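Tetratricopeptide repeat domain protein (Salinibacter ruber, PDB 3MA5) is of unknown function but, as a tetratricopeptide repeat domain from a longer protein, probably serves as a helical scaffold for binding partner proteins. Local coordinates at residues 58-61 with 62-66; 47-50 with 51-54; 38-41 with 42-45; 80-83 with 84-87; 23-26 with 27-31. All coordinates share one frame; numbering follows the deposited sequence.

Contact 1. Residues 58-61 with 62-66; sequences DDAI and DTYAQ
Thr-63 lays its hydroxyl back against the preceding turn of helix 57-74, where OG1 donates to Asp-59 O at 3.0 Å. With OG1 beside its own backbone N (chi1 -59°), the hydroxyl approaches tilted from the carbonyl plane, and Asp-59 O also receives weak bonds from the Asp-62 and Thr-63 amides. The better bond of Asp-62 N goes to Asp-58 O (3.3 Å, N-H...O angle 146°). The neighbouring carbonyls are used in regular helical fashion: Tyr-64 N bonds to Ala-60 O at 2.9 Å, and Ala-65 N reaches Ile-61 O at 3.0 Å. Ala-60 O lies over one face of the Tyr-64 ring, offset toward the rim, while Ala-60 CB comes within 4.4 Å of Tyr-64 CE2. Ala-60 and Tyr-64 match the small and aromatic consensus positions of the second helix of a TPR, and both touch helix 42-53; the phenol bonds to Glu-52. On the outer side, the Asp-62 carboxylate lies near Asp-58 O and near the carboxylate of Asp-59, whose OD2 forms a salt bridge with Arg-56. Arg-56 and the positive end of the helix dipole would probably offset the repulsion between Asp-59 and Asp-62.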
loop_
_atom_site.group_PDB
_atom_site.type_symbol
_atom_site.label_atom_id
_atom_site.label_comp_id
_atom_site.label_asym_id
_atom_site.label_seq_id
_atom_site.Cartn_x
_atom_site.Cartn_y
_atom_site.Cartn_z
ATOM N N ASP A 58 0.510 -8.124 -10.376
ATOM C CA ASP A 58 0.044 -9.246 -9.575
ATOM C C ASP A 58 0.489 -9.098 -8.109
ATOM O O ASP A 58 -0.230 -9.494 -7.180
ATOM C CB ASP A 58 0.554 -10.546 -10.194
ATOM C CG ASP A 58 0.410 -10.550 -11.703
ATOM O OD1 ASP A 58 1.315 -10.015 -12.389
ATOM O OD2 ASP A 58 -0.620 -11.060 -12.196
ATOM N N ASP A 59 1.671 -8.524 -7.907
ATOM C CA ASP A 59 2.191 -8.268 -6.563
ATOM C C ASP A 59 1.311 -7.222 -5.880
ATOM O O ASP A 59 1.086 -7.263 -4.674
ATOM C CB ASP A 59 3.624 -7.740 -6.646
ATOM C CG ASP A 59 4.610 -8.820 -6.986
ATOM O OD1 ASP A 59 4.190 -9.823 -7.608
ATOM O OD2 ASP A 59 5.799 -8.660 -6.638
ATOM N N ALA A 60 0.818 -6.279 -6.670
ATOM C CA ALA A 60 -0.026 -5.221 -6.159
ATOM C C ALA A 60 -1.318 -5.788 -5.587
ATOM O O ALA A 60 -1.789 -5.347 -4.539
ATOM C CB ALA A 60 -0.328 -4.226 -7.280
ATOM N N ILE A 61 -1.876 -6.775 -6.281
ATOM C CA ILE A 61 -3.125 -7.407 -5.878
ATOM C C ILE A 61 -3.006 -8.248 -4.598
ATOM O O ILE A 61 -3.955 -8.336 -3.812
ATOM C CB ILE A 61 -3.673 -8.274 -7.023
ATOM C CG1 ILE A 61 -3.639 -7.463 -8.325
ATOM C CG2 ILE A 61 -5.082 -8.752 -6.686
ATOM C CD1 ILE A 61 -4.426 -8.047 -9.495
ATOM N N ASP A 62 -1.847 -8.859 -4.375
ATOM C CA ASP A 62 -1.678 -9.650 -3.167
ATOM C C ASP A 62 -1.519 -8.685 -2.028
ATOM O O ASP A 62 -1.731 -9.046 -0.872
ATOM C CB ASP A 62 -0.432 -10.536 -3.220
ATOM C CG ASP A 62 -0.404 -11.443 -4.433
ATOM O OD1 ASP A 62 -1.464 -12.021 -4.772
ATOM O OD2 ASP A 62 0.687 -11.585 -5.037
ATOM N N THR A 63 -1.127 -7.453 -2.346
ATOM C CA THR A 63 -0.948 -6.451 -1.300
ATOM C C THR A 63 -2.308 -5.822 -0.983
ATOM O O THR A 63 -2.654 -5.632 0.182
ATOM C CB THR A 63 0.097 -5.396 -1.720
ATOM O OG1 THR A 63 1.341 -6.050 -1.993
ATOM C CG2 THR A 63 0.330 -4.403 -0.609
ATOM N N TYR A 64 -3.095 -5.530 -2.011
ATOM C CA TYR A 64 -4.417 -4.983 -1.767
ATOM C C TYR A 64 -5.200 -6.017 -0.961
ATOM O O TYR A 64 -5.996 -5.675 -0.090
ATOM C CB TYR A 64 -5.156 -4.693 -3.082
ATOM C CG TYR A 64 -4.551 -3.575 -3.921
ATOM C CD1 TYR A 64 -3.854 -2.529 -3.325
ATOM C CD2 TYR A 64 -4.704 -3.550 -5.299
ATOM C CE1 TYR A 64 -3.320 -1.496 -4.070
ATOM C CE2 TYR A 64 -4.176 -2.521 -6.055
ATOM C CZ TYR A 64 -3.483 -1.495 -5.437
ATOM O OH TYR A 64 -2.928 -0.490 -6.209
ATOM N N ALA A 65 -4.964 -7.292 -1.239
ATOM C CA ALA A 65 -5.678 -8.349 -0.534
ATOM C C ALA A 65 -5.206 -8.467 0.896
ATOM O O ALA A 65 -6.002 -8.751 1.796
ATOM C CB ALA A 65 -5.507 -9.660 -1.252
ATOM N N GLN A 66 -3.909 -8.272 1.104
ATOM C CA GLN A 66 -3.353 -8.312 2.448
ATOM C C GLN A 66 -3.924 -7.108 3.214
ATOM O O GLN A 66 -4.252 -7.193 4.389
ATOM C CB GLN A 66 -1.835 -8.184 2.392
ATOM C CG GLN A 66 -1.095 -9.333 1.751
ATOM C CD GLN A 66 0.430 -9.150 1.827
ATOM O OE1 GLN A 66 0.947 -8.572 2.787
ATOM N NE2 GLN A 66 1.150 -9.661 0.825
#

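Contact 2. Residues 47-50 with 51-54; sequences LGKL and YERL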
loop_
_atom_site.group_PDB
_atom_site.type_symbol
_atom_site.label_atom_id
_atom_site.label_comp_id
_atom_site.label_asym_id
_atom_site.label_seq_id
_atom_site.Cartn_x
_atom_site.Cartn_y
_atom_site.Cartn_z
ATOM N N LEU A 47 1.435 0.955 -1.515
ATOM C CA LEU A 47 2.400 -0.041 -1.954
ATOM C C LEU A 47 1.899 -0.721 -3.201
ATOM O O LEU A 47 2.646 -0.919 -4.149
ATOM C CB LEU A 47 2.625 -1.091 -0.877
ATOM C CG LEU A 47 3.711 -2.125 -1.191
ATOM C CD1 LEU A 47 4.939 -1.416 -1.727
ATOM C CD2 LEU A 47 4.047 -2.921 0.063
ATOM N N GLY A 48 0.622 -1.070 -3.191
ATOM C CA GLY A 48 0.032 -1.746 -4.321
ATOM C C GLY A 48 -0.058 -0.840 -5.523
ATOM O O GLY A 48 0.125 -1.277 -6.655
ATOM N N LYS A 49 -0.346 0.429 -5.286
ATOM C CA LYS A 49 -0.461 1.378 -6.380
ATOM C C LYS A 49 0.925 1.581 -6.970
ATOM O O LYS A 49 1.065 1.951 -8.128
ATOM C CB LYS A 49 -1.050 2.696 -5.869
ATOM C CG LYS A 49 -2.563 2.693 -5.735
ATOM C CD LYS A 49 -3.223 3.049 -7.069
ATOM C CE LYS A 49 -4.672 2.590 -7.159
ATOM N NZ LYS A 49 -5.308 3.079 -8.415
ATOM N N LEU A 50 1.948 1.306 -6.169
ATOM C CA LEU A 50 3.325 1.456 -6.601
ATOM C C LEU A 50 3.756 0.238 -7.371
ATOM O O LEU A 50 4.493 0.339 -8.359
ATOM C CB LEU A 50 4.238 1.625 -5.399
ATOM C CG LEU A 50 5.637 2.202 -5.628
ATOM C CD1 LEU A 50 5.538 3.490 -6.448
ATOM C CD2 LEU A 50 6.290 2.491 -4.291
ATOM N N TYR A 51 3.307 -0.925 -6.910
ATOM C CA TYR A 51 3.648 -2.166 -7.584
ATOM C C TYR A 51 3.095 -2.143 -8.985
ATOM O O TYR A 51 3.732 -2.619 -9.916
ATOM C CB TYR A 51 3.076 -3.362 -6.847
ATOM C CG TYR A 51 3.955 -3.856 -5.740
ATOM C CD1 TYR A 51 5.339 -3.687 -5.788
ATOM C CD2 TYR A 51 3.411 -4.512 -4.647
ATOM C CE1 TYR A 51 6.150 -4.152 -4.762
ATOM C CE2 TYR A 51 4.209 -4.981 -3.621
ATOM C CZ TYR A 51 5.568 -4.802 -3.679
ATOM O OH TYR A 51 6.324 -5.237 -2.623
ATOM N N GLU A 52 1.898 -1.588 -9.123
ATOM C CA GLU A 52 1.265 -1.509 -10.420
ATOM C C GLU A 52 2.127 -0.671 -11.348
ATOM O O GLU A 52 2.402 -1.080 -12.469
ATOM C CB GLU A 52 -0.147 -0.915 -10.304
ATOM C CG GLU A 52 -1.198 -1.872 -9.744
ATOM C CD GLU A 52 -2.592 -1.314 -9.885
ATOM O OE1 GLU A 52 -3.284 -1.094 -8.858
ATOM O OE2 GLU A 52 -2.983 -1.091 -11.047
ATOM N N ARG A 53 2.571 0.489 -10.873
ATOM C CA ARG A 53 3.415 1.376 -11.679
ATOM C C ARG A 53 4.703 0.678 -12.058
ATOM O O ARG A 53 5.267 0.929 -13.116
ATOM C CB ARG A 53 3.753 2.655 -10.907
ATOM C CG ARG A 53 2.535 3.474 -10.518
ATOM C CD ARG A 53 2.924 4.707 -9.725
ATOM N NE ARG A 53 3.532 5.732 -10.568
ATOM C CZ ARG A 53 4.152 6.806 -10.099
ATOM N NH1 ARG A 53 4.249 6.995 -8.791
ATOM N NH2 ARG A 53 4.672 7.685 -10.937
ATOM N N LEU A 54 5.153 -0.200 -11.170
ATOM C CA LEU A 54 6.373 -0.965 -11.354
ATOM C C LEU A 54 6.161 -2.185 -12.234
ATOM O O LEU A 54 7.038 -3.041 -12.327
ATOM C CB LEU A 54 6.892 -1.412 -9.988
ATOM C CG LEU A 54 7.491 -0.277 -9.162
ATOM C CD1 LEU A 54 7.946 -0.755 -7.776
ATOM C CD2 LEU A 54 8.654 0.276 -9.962
#
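Leu-47 swings CG away from its backbone N (chi1 -175°) while Tyr-51, one turn later, keeps CG beside its own N (chi1 -86°), and the two side chains meet in a slanting crossing on the flank of helix 42-53. This is the first helix of the predicted TPR spanning residues 41-74, and Leu-47, Gly-48 and Tyr-51 fall on the leucine, glycine and tyrosine of the repeat consensus. Leu-47 CD1 stands over one face of the phenol ring in a CH-pi contact, 4.2 Å from the ring centroid of Tyr-51 and displaced toward the rim. The methine carbon, Leu-47 CG, touches Tyr-51 CE2 at 3.8 Å. Beyond the helix, the phenol OH bonds to Glu-31 of helix 23-36, and the ring also packs on Ala-60 and Thr-63 of helix 57-74, which places Tyr-51 where three helices come together. A phenylalanine here would probably leave the Glu-31 carboxylate without its phenol partner, and with it lose the polar tie to helix 23-36. Gly-48 O accepts from Glu-52 N at 3.1 Å, and Leu-47 O from Tyr-51 N at 2.8 Å, whereas the bond from Arg-53 N to Lys-49 O is long and weak. Leu-54 is the first residue to leave helical backbone angles, yet its amide still bonds to Leu-50 O at 2.9 Å, and its side chain folds back until Leu-54 CD1 lies 4.3 Å from Leu-50 CG.

Contact 3. Residues 38-41 with 42-45; sequences PDYV and GTYY
The turn between two predicted TPR units, residues 7-40 and 41-74, runs through residues 38-41 and leads into helix 42-53, and here Tyr-40 meets Thr-43 while Pro-38 faces Tyr-44. Pro-38 corresponds to the proline that commonly ends a TPR, and Tyr-44 to the large residue early in the first helix of the next. Tyr-40 turns its ring away from its own amide, CG lying opposite the backbone N (chi1 -177°), and the ring crosses the Thr-43 side chain at about a right angle, with CD2 of Tyr-40 3.6 Å from OG1 of Thr-43. That hydroxyl also donates a weak bond to Tyr-40 O at 3.5 Å, a long link from the start of the helix back to the turn. Farther along, Tyr-44 N makes a weak bond of 3.3 Å to Val-41 O. The Tyr-44 ring meets the turn edge-on: the carbonyl oxygens of Pro-38, Tyr-40 and Val-41 all lie near the ring plane, although the spacing modelled between its OH and Pro-38 O is too short to be trusted. Thr-43 packs on Phe-30, Leu-33 and Val-34 of helix 23-36, and Tyr-44 on helices 57-74 and 77-91. Tyr-40 packs on Pro-7 and Phe-8 of helix 7-19 and Val-41 on Val-70 and Ala-71 of helix 57-74, so the linker touches a helix of each repeat. Along the ring edge of Tyr-44, CD1 stands 3.4 Å from Val-41 O, and CE1 lies 3.6 Å from Tyr-40 O.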
loop_
_atom_site.group_PDB
_atom_site.type_symbol
_atom_site.label_atom_id
_atom_site.label_comp_id
_atom_site.label_asym_id
_atom_site.label_seq_id
_atom_site.Cartn_x
_atom_site.Cartn_y
_atom_site.Cartn_z
ATOM N N PRO A 38 2.869 -4.832 10.300
ATOM C CA PRO A 38 1.877 -5.347 9.357
ATOM C C PRO A 38 0.434 -4.893 9.527
ATOM O O PRO A 38 -0.310 -4.879 8.549
ATOM C CB PRO A 38 2.035 -6.860 9.480
ATOM C CG PRO A 38 2.441 -7.026 10.868
ATOM C CD PRO A 38 3.442 -5.927 11.092
ATOM N N ASP A 39 0.012 -4.527 10.737
ATOM C CA ASP A 39 -1.375 -4.080 10.861
ATOM C C ASP A 39 -1.573 -2.565 10.909
ATOM O O ASP A 39 -2.455 -2.060 11.597
ATOM C CB ASP A 39 -2.126 -4.740 12.036
ATOM C CG ASP A 39 -1.229 -5.522 12.958
ATOM O OD1 ASP A 39 -0.103 -5.055 13.239
ATOM O OD2 ASP A 39 -1.667 -6.598 13.419
ATOM N N TYR A 40 -0.729 -1.860 10.166
ATOM C CA TYR A 40 -0.810 -0.412 9.990
ATOM C C TYR A 40 -1.351 -0.335 8.556
ATOM O O TYR A 40 -0.593 -0.382 7.592
ATOM C CB TYR A 40 0.579 0.225 10.046
ATOM C CG TYR A 40 0.536 1.722 9.932
ATOM C CD1 TYR A 40 0.493 2.522 11.065
ATOM C CD2 TYR A 40 0.488 2.339 8.687
ATOM C CE1 TYR A 40 0.396 3.901 10.970
ATOM C CE2 TYR A 40 0.386 3.724 8.572
ATOM C CZ TYR A 40 0.345 4.500 9.726
ATOM O OH TYR A 40 0.249 5.872 9.647
ATOM N N VAL A 41 -2.672 -0.249 8.444
ATOM C CA VAL A 41 -3.418 -0.219 7.169
ATOM C C VAL A 41 -3.029 0.717 6.012
ATOM O O VAL A 41 -3.170 0.350 4.843
ATOM C CB VAL A 41 -4.916 0.055 7.431
ATOM C CG1 VAL A 41 -5.766 -0.943 6.695
ATOM C CG2 VAL A 41 -5.188 0.026 8.916
ATOM N N GLY A 42 -2.565 1.919 6.335
ATOM C CA GLY A 42 -2.232 2.892 5.313
ATOM C C GLY A 42 -1.220 2.527 4.253
ATOM O O GLY A 42 -1.290 3.026 3.114
ATOM N N THR A 43 -0.281 1.660 4.621
ATOM C CA THR A 43 0.774 1.224 3.719
ATOM C C THR A 43 0.293 0.416 2.525
ATOM O O THR A 43 0.793 0.566 1.419
ATOM C CB THR A 43 1.791 0.350 4.450
ATOM O OG1 THR A 43 2.063 0.907 5.732
ATOM C CG2 THR A 43 3.081 0.264 3.667
ATOM N N TYR A 44 -0.683 -0.444 2.750
ATOM C CA TYR A 44 -1.153 -1.313 1.688
ATOM C C TYR A 44 -1.671 -0.671 0.423
ATOM O O TYR A 44 -1.456 -1.205 -0.649
ATOM C CB TYR A 44 -2.186 -2.296 2.246
ATOM C CG TYR A 44 -1.635 -3.155 3.354
ATOM C CD1 TYR A 44 -1.491 -2.649 4.643
ATOM C CD2 TYR A 44 -1.196 -4.458 3.100
ATOM C CE1 TYR A 44 -0.912 -3.422 5.662
ATOM C CE2 TYR A 44 -0.622 -5.239 4.103
ATOM C CZ TYR A 44 -0.478 -4.713 5.382
ATOM O OH TYR A 44 0.126 -5.458 6.373
ATOM N N TYR A 45 -2.344 0.465 0.528
ATOM C CA TYR A 45 -2.863 1.093 -0.677
ATOM C C TYR A 45 -1.780 1.735 -1.553
ATOM O O TYR A 45 -1.790 1.598 -2.772
ATOM C CB TYR A 45 -3.937 2.118 -0.305
ATOM C CG TYR A 45 -4.393 2.966 -1.452
ATOM C CD1 TYR A 45 -3.684 4.108 -1.822
ATOM C CD2 TYR A 45 -5.493 2.594 -2.215
ATOM C CE1 TYR A 45 -4.065 4.861 -2.944
ATOM C CE2 TYR A 45 -5.882 3.340 -3.339
ATOM C CZ TYR A 45 -5.161 4.471 -3.699
ATOM O OH TYR A 45 -5.518 5.210 -4.805
#

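Contact 4. Residues 80-83 with 84-87; sequences LSEL and QDAK
Leu-80 to Lys-87 form two turns of regular alpha helix, in which the amides of Gln-84, Asp-85, Ala-86 and Lys-87 bond to the carbonyls four residues back, the straightest being Lys-87 N to Leu-83 O (2.8 Å, N-H...O angle 173°). Across these turns the side chain of Gln-84 lies slantwise against that of Leu-80. With CG beside its own backbone N (chi1 -70°) and the chain extended from there, Gln-84 carries its amide past the leucine branch, so that OE1 is 3.5 Å from Leu-80 CD1. Its methylene CG is 3.8 Å from the same methyl, Leu-80 CD1, and the amide oxygen and this methylene thus both lie against the leucine branch. An alanine in its place would probably strip this cover from the Leu-80 methyls and let the leucine side chain turn more easily. Helix 77-91 packs on helix 57-74 through Leu-80 and Leu-83, which both touch Ile-68, and Leu-83 and Ala-86 reach Tyr-44 and Tyr-45 of helix 42-53; this resembles the capping helix that often covers the last repeat in TPR proteins. Polar groups keep to the outer side: Ser-81 OG bonds to Gln-77 O, and Lys-87 NZ forms a salt bridge with Glu-91. Glu-82 OE1 and Asp-85 OD2 are 4.3 Å apart on the exposed flank, and their like charges would probably repel one another, a cost that solvent is likely to lessen.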
loop_
_atom_site.group_PDB
_atom_site.type_symbol
_atom_site.label_atom_id
_atom_site.label_comp_id
_atom_site.label_asym_id
_atom_site.label_seq_id
_atom_site.Cartn_x
_atom_site.Cartn_y
_atom_site.Cartn_z
ATOM N N LEU A 80 -10.858 0.473 4.076
ATOM C CA LEU A 80 -11.365 -0.727 3.426
ATOM C C LEU A 80 -11.846 -0.426 2.024
ATOM O O LEU A 80 -11.602 -1.194 1.102
ATOM C CB LEU A 80 -12.515 -1.353 4.216
ATOM C CG LEU A 80 -13.185 -2.553 3.518
ATOM C CD1 LEU A 80 -12.140 -3.621 3.208
ATOM C CD2 LEU A 80 -14.276 -3.123 4.383
ATOM N N SER A 81 -12.510 0.704 1.865
ATOM C CA SER A 81 -13.033 1.097 0.572
ATOM C C SER A 81 -12.004 1.372 -0.511
ATOM O O SER A 81 -12.137 0.883 -1.630
ATOM C CB SER A 81 -13.907 2.335 0.709
ATOM O OG SER A 81 -15.110 2.046 1.379
ATOM N N GLU A 82 -10.987 2.168 -0.198
ATOM C CA GLU A 82 -9.992 2.512 -1.206
ATOM C C GLU A 82 -9.238 1.301 -1.738
ATOM O O GLU A 82 -8.914 1.246 -2.919
ATOM C CB GLU A 82 -9.031 3.582 -0.659
ATOM C CG GLU A 82 -9.637 4.998 -0.646
ATOM C CD GLU A 82 -9.987 5.493 -2.040
ATOM O OE1 GLU A 82 -11.193 5.578 -2.356
ATOM O OE2 GLU A 82 -9.049 5.785 -2.818
ATOM N N LEU A 83 -8.989 0.337 -0.852
ATOM C CA LEU A 83 -8.306 -0.915 -1.166
ATOM C C LEU A 83 -9.207 -1.757 -2.072
ATOM O O LEU A 83 -8.799 -2.208 -3.133
ATOM C CB LEU A 83 -8.045 -1.668 0.134
ATOM C CG LEU A 83 -6.863 -1.239 0.992
ATOM C CD1 LEU A 83 -6.979 -1.812 2.377
ATOM C CD2 LEU A 83 -5.595 -1.703 0.322
ATOM N N GLN A 84 -10.443 -1.964 -1.634
ATOM C CA GLN A 84 -11.405 -2.734 -2.412
ATOM C C GLN A 84 -11.507 -2.180 -3.810
ATOM O O GLN A 84 -11.496 -2.938 -4.774
ATOM C CB GLN A 84 -12.783 -2.695 -1.768
ATOM C CG GLN A 84 -12.858 -3.460 -0.480
ATOM C CD GLN A 84 -14.251 -3.575 0.042
ATOM O OE1 GLN A 84 -14.542 -4.447 0.845
ATOM N NE2 GLN A 84 -15.122 -2.696 -0.399
ATOM N N ASP A 85 -11.607 -0.853 -3.910
ATOM C CA ASP A 85 -11.712 -0.165 -5.194
ATOM C C ASP A 85 -10.473 -0.373 -6.042
ATOM O O ASP A 85 -10.547 -0.639 -7.238
ATOM C CB ASP A 85 -11.930 1.328 -4.964
ATOM C CG ASP A 85 -13.377 1.670 -4.643
ATOM O OD1 ASP A 85 -14.179 0.744 -4.381
ATOM O OD2 ASP A 85 -13.713 2.871 -4.638
ATOM N N ALA A 86 -9.325 -0.260 -5.399
ATOM C CA ALA A 86 -8.054 -0.408 -6.075
ATOM C C ALA A 86 -7.876 -1.798 -6.648
ATOM O O ALA A 86 -7.500 -1.955 -7.805
ATOM C CB ALA A 86 -6.925 -0.097 -5.112
ATOM N N LYS A 87 -8.149 -2.794 -5.811
ATOM C CA LYS A 87 -8.038 -4.207 -6.165
ATOM C C LYS A 87 -8.900 -4.550 -7.378
ATOM O O LYS A 87 -8.408 -5.107 -8.354
ATOM C CB LYS A 87 -8.459 -5.048 -4.962
ATOM C CG LYS A 87 -8.314 -6.551 -5.094
ATOM C CD LYS A 87 -8.740 -7.234 -3.784
ATOM C CE LYS A 87 -8.422 -8.733 -3.761
ATOM N NZ LYS A 87 -9.254 -9.527 -4.720
#

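Contact 5. Residues 23-26 with 27-31; sequences ASRA and LALFE
Arg-25 spreads its guanidinium group beside Leu-29, one turn on in helix 23-36, with Leu-29 CD2 above one face of the planar group and displaced toward its rim. The closest approach of the two side chains is Leu-29 CD2 to Arg-25 NH2, 3.9 Å, and the chains slant past one another. The bend at chi2 (45°) folds the arginine forward along the helix, and NH1 of Arg-25 reaches to 4.2 Å from Ala-28 CB. Toward the interior, Ala-26 sets its small methyl against an aromatic ring: CB lies 4.3 Å from Phe-30 CE2, while Ala-26 O hovers obliquely by the same ring and accepts from Phe-30 N at 3.0 Å. Ala-26 and Phe-30 hold the small and aromatic consensus positions of the second helix in the predicted TPR of residues 7-40. That pair packs on helix 7-19, Ala-26 touching Leu-18 and Phe-30 touching Ala-14, and Phe-30 goes on to Leu-47 of the following repeat. Leu-27, whose amide bonds to Ala-23 O at 2.8 Å, turns to Leu-50 and Leu-54 instead. Arg-25 and Leu-29 also face helix 7-19, at His-17 and Ala-14, so the aliphatic cover of the guanidinium sits at the edge of that packing. It is a dispersion contact between a flat cation and a methyl, and uses none of the guanidinium N-H groups in a hydrogen bond to Leu-29.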
loop_
_atom_site.group_PDB
_atom_site.type_symbol
_atom_site.label_atom_id
_atom_site.label_comp_id
_atom_site.label_asym_id
_atom_site.label_seq_id
_atom_site.Cartn_x
_atom_site.Cartn_y
_atom_site.Cartn_z
ATOM N N ALA A 23 10.180 7.092 -6.231
ATOM C CA ALA A 23 9.488 5.838 -6.019
ATOM C C ALA A 23 10.312 4.699 -5.437
ATOM O O ALA A 23 9.801 3.886 -4.661
ATOM C CB ALA A 23 8.870 5.400 -7.316
ATOM N N SER A 24 11.578 4.609 -5.816
ATOM C CA SER A 24 12.384 3.521 -5.309
ATOM C C SER A 24 12.523 3.607 -3.795
ATOM O O SER A 24 12.463 2.589 -3.106
ATOM C CB SER A 24 13.746 3.521 -5.991
ATOM O OG SER A 24 14.685 2.776 -5.233
ATOM N N ARG A 25 12.689 4.830 -3.287
ATOM C CA ARG A 25 12.824 5.070 -1.849
ATOM C C ARG A 25 11.478 4.858 -1.172
ATOM O O ARG A 25 11.400 4.231 -0.117
ATOM C CB ARG A 25 13.327 6.490 -1.594
ATOM C CG ARG A 25 13.594 6.808 -0.137
ATOM C CD ARG A 25 14.357 5.694 0.579
ATOM N NE ARG A 25 14.624 6.073 1.967
ATOM C CZ ARG A 25 15.033 5.240 2.920
ATOM N NH1 ARG A 25 15.232 3.953 2.654
ATOM N NH2 ARG A 25 15.235 5.701 4.149
ATOM N N ALA A 26 10.422 5.385 -1.783
ATOM C CA ALA A 26 9.085 5.205 -1.247
ATOM C C ALA A 26 8.831 3.701 -1.097
ATOM O O ALA A 26 8.384 3.248 -0.041
ATOM C CB ALA A 26 8.059 5.814 -2.182
ATOM N N LEU A 27 9.130 2.924 -2.141
ATOM C CA LEU A 27 8.908 1.478 -2.093
ATOM C C LEU A 27 9.696 0.755 -1.006
ATOM O O LEU A 27 9.161 -0.121 -0.338
ATOM C CB LEU A 27 9.201 0.833 -3.447
ATOM C CG LEU A 27 9.161 -0.700 -3.388
ATOM C CD1 LEU A 27 8.069 -1.273 -4.276
ATOM C CD2 LEU A 27 10.502 -1.223 -3.796
ATOM N N ALA A 28 10.964 1.111 -0.836
ATOM C CA ALA A 28 11.798 0.506 0.198
ATOM C C ALA A 28 11.055 0.619 1.525
ATOM O O ALA A 28 10.686 -0.380 2.137
ATOM C CB ALA A 28 13.134 1.240 0.284
ATOM N N LEU A 29 10.830 1.853 1.956
ATOM C CA LEU A 29 10.124 2.129 3.199
ATOM C C LEU A 29 8.799 1.365 3.309
ATOM O O LEU A 29 8.536 0.712 4.320
ATOM C CB LEU A 29 9.858 3.637 3.322
ATOM C CG LEU A 29 11.058 4.560 3.562
ATOM C CD1 LEU A 29 10.627 6.004 3.383
ATOM C CD2 LEU A 29 11.623 4.338 4.953
ATOM N N PHE A 30 7.967 1.442 2.271
ATOM C CA PHE A 30 6.675 0.762 2.293
ATOM C C PHE A 30 6.766 -0.736 2.585
ATOM O O PHE A 30 6.034 -1.248 3.431
ATOM C CB PHE A 30 5.920 0.977 0.970
ATOM C CG PHE A 30 5.218 2.299 0.879
ATOM C CD1 PHE A 30 4.567 2.844 1.988
ATOM C CD2 PHE A 30 5.184 3.000 -0.320
ATOM C CE1 PHE A 30 3.894 4.068 1.902
ATOM C CE2 PHE A 30 4.514 4.227 -0.418
ATOM C CZ PHE A 30 3.871 4.756 0.695
ATOM N N GLU A 31 7.657 -1.428 1.878
ATOM C CA GLU A 31 7.821 -2.872 2.038
ATOM C C GLU A 31 8.258 -3.218 3.441
ATOM O O GLU A 31 7.794 -4.204 4.023
ATOM C CB GLU A 31 8.848 -3.409 1.039
ATOM C CG GLU A 31 8.238 -4.178 -0.121
ATOM C CD GLU A 31 9.178 -4.255 -1.314
ATOM O OE1 GLU A 31 10.394 -4.394 -1.083
ATOM O OE2 GLU A 31 8.708 -4.184 -2.476
#

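How the contacts relate
From the N terminus, contact 5 comes first, on helix 23-36, and contact 3 follows at the turn into helix 42-53. Contact 2 continues directly along that helix, contact 1 lies on helix 57-74 and contact 4 on helix 77-91. Each is local; four span successive helical turns and contact 3 a loop and the helix start. They run in series, none nesting or crossing, and only contact 3 closes an interhelix turn. Folding brings them side by side: contact 5 joins helix 23-36 to contacts 2 and 3, contact 1 meets contacts 2 and 3, joining helices 42-53 and 57-74, and contact 4 packs helix 77-91 on contacts 1 and 3, touching contact 2 lightly. Contacts 4 and 5 stay apart, their centres about 20 Å from each other.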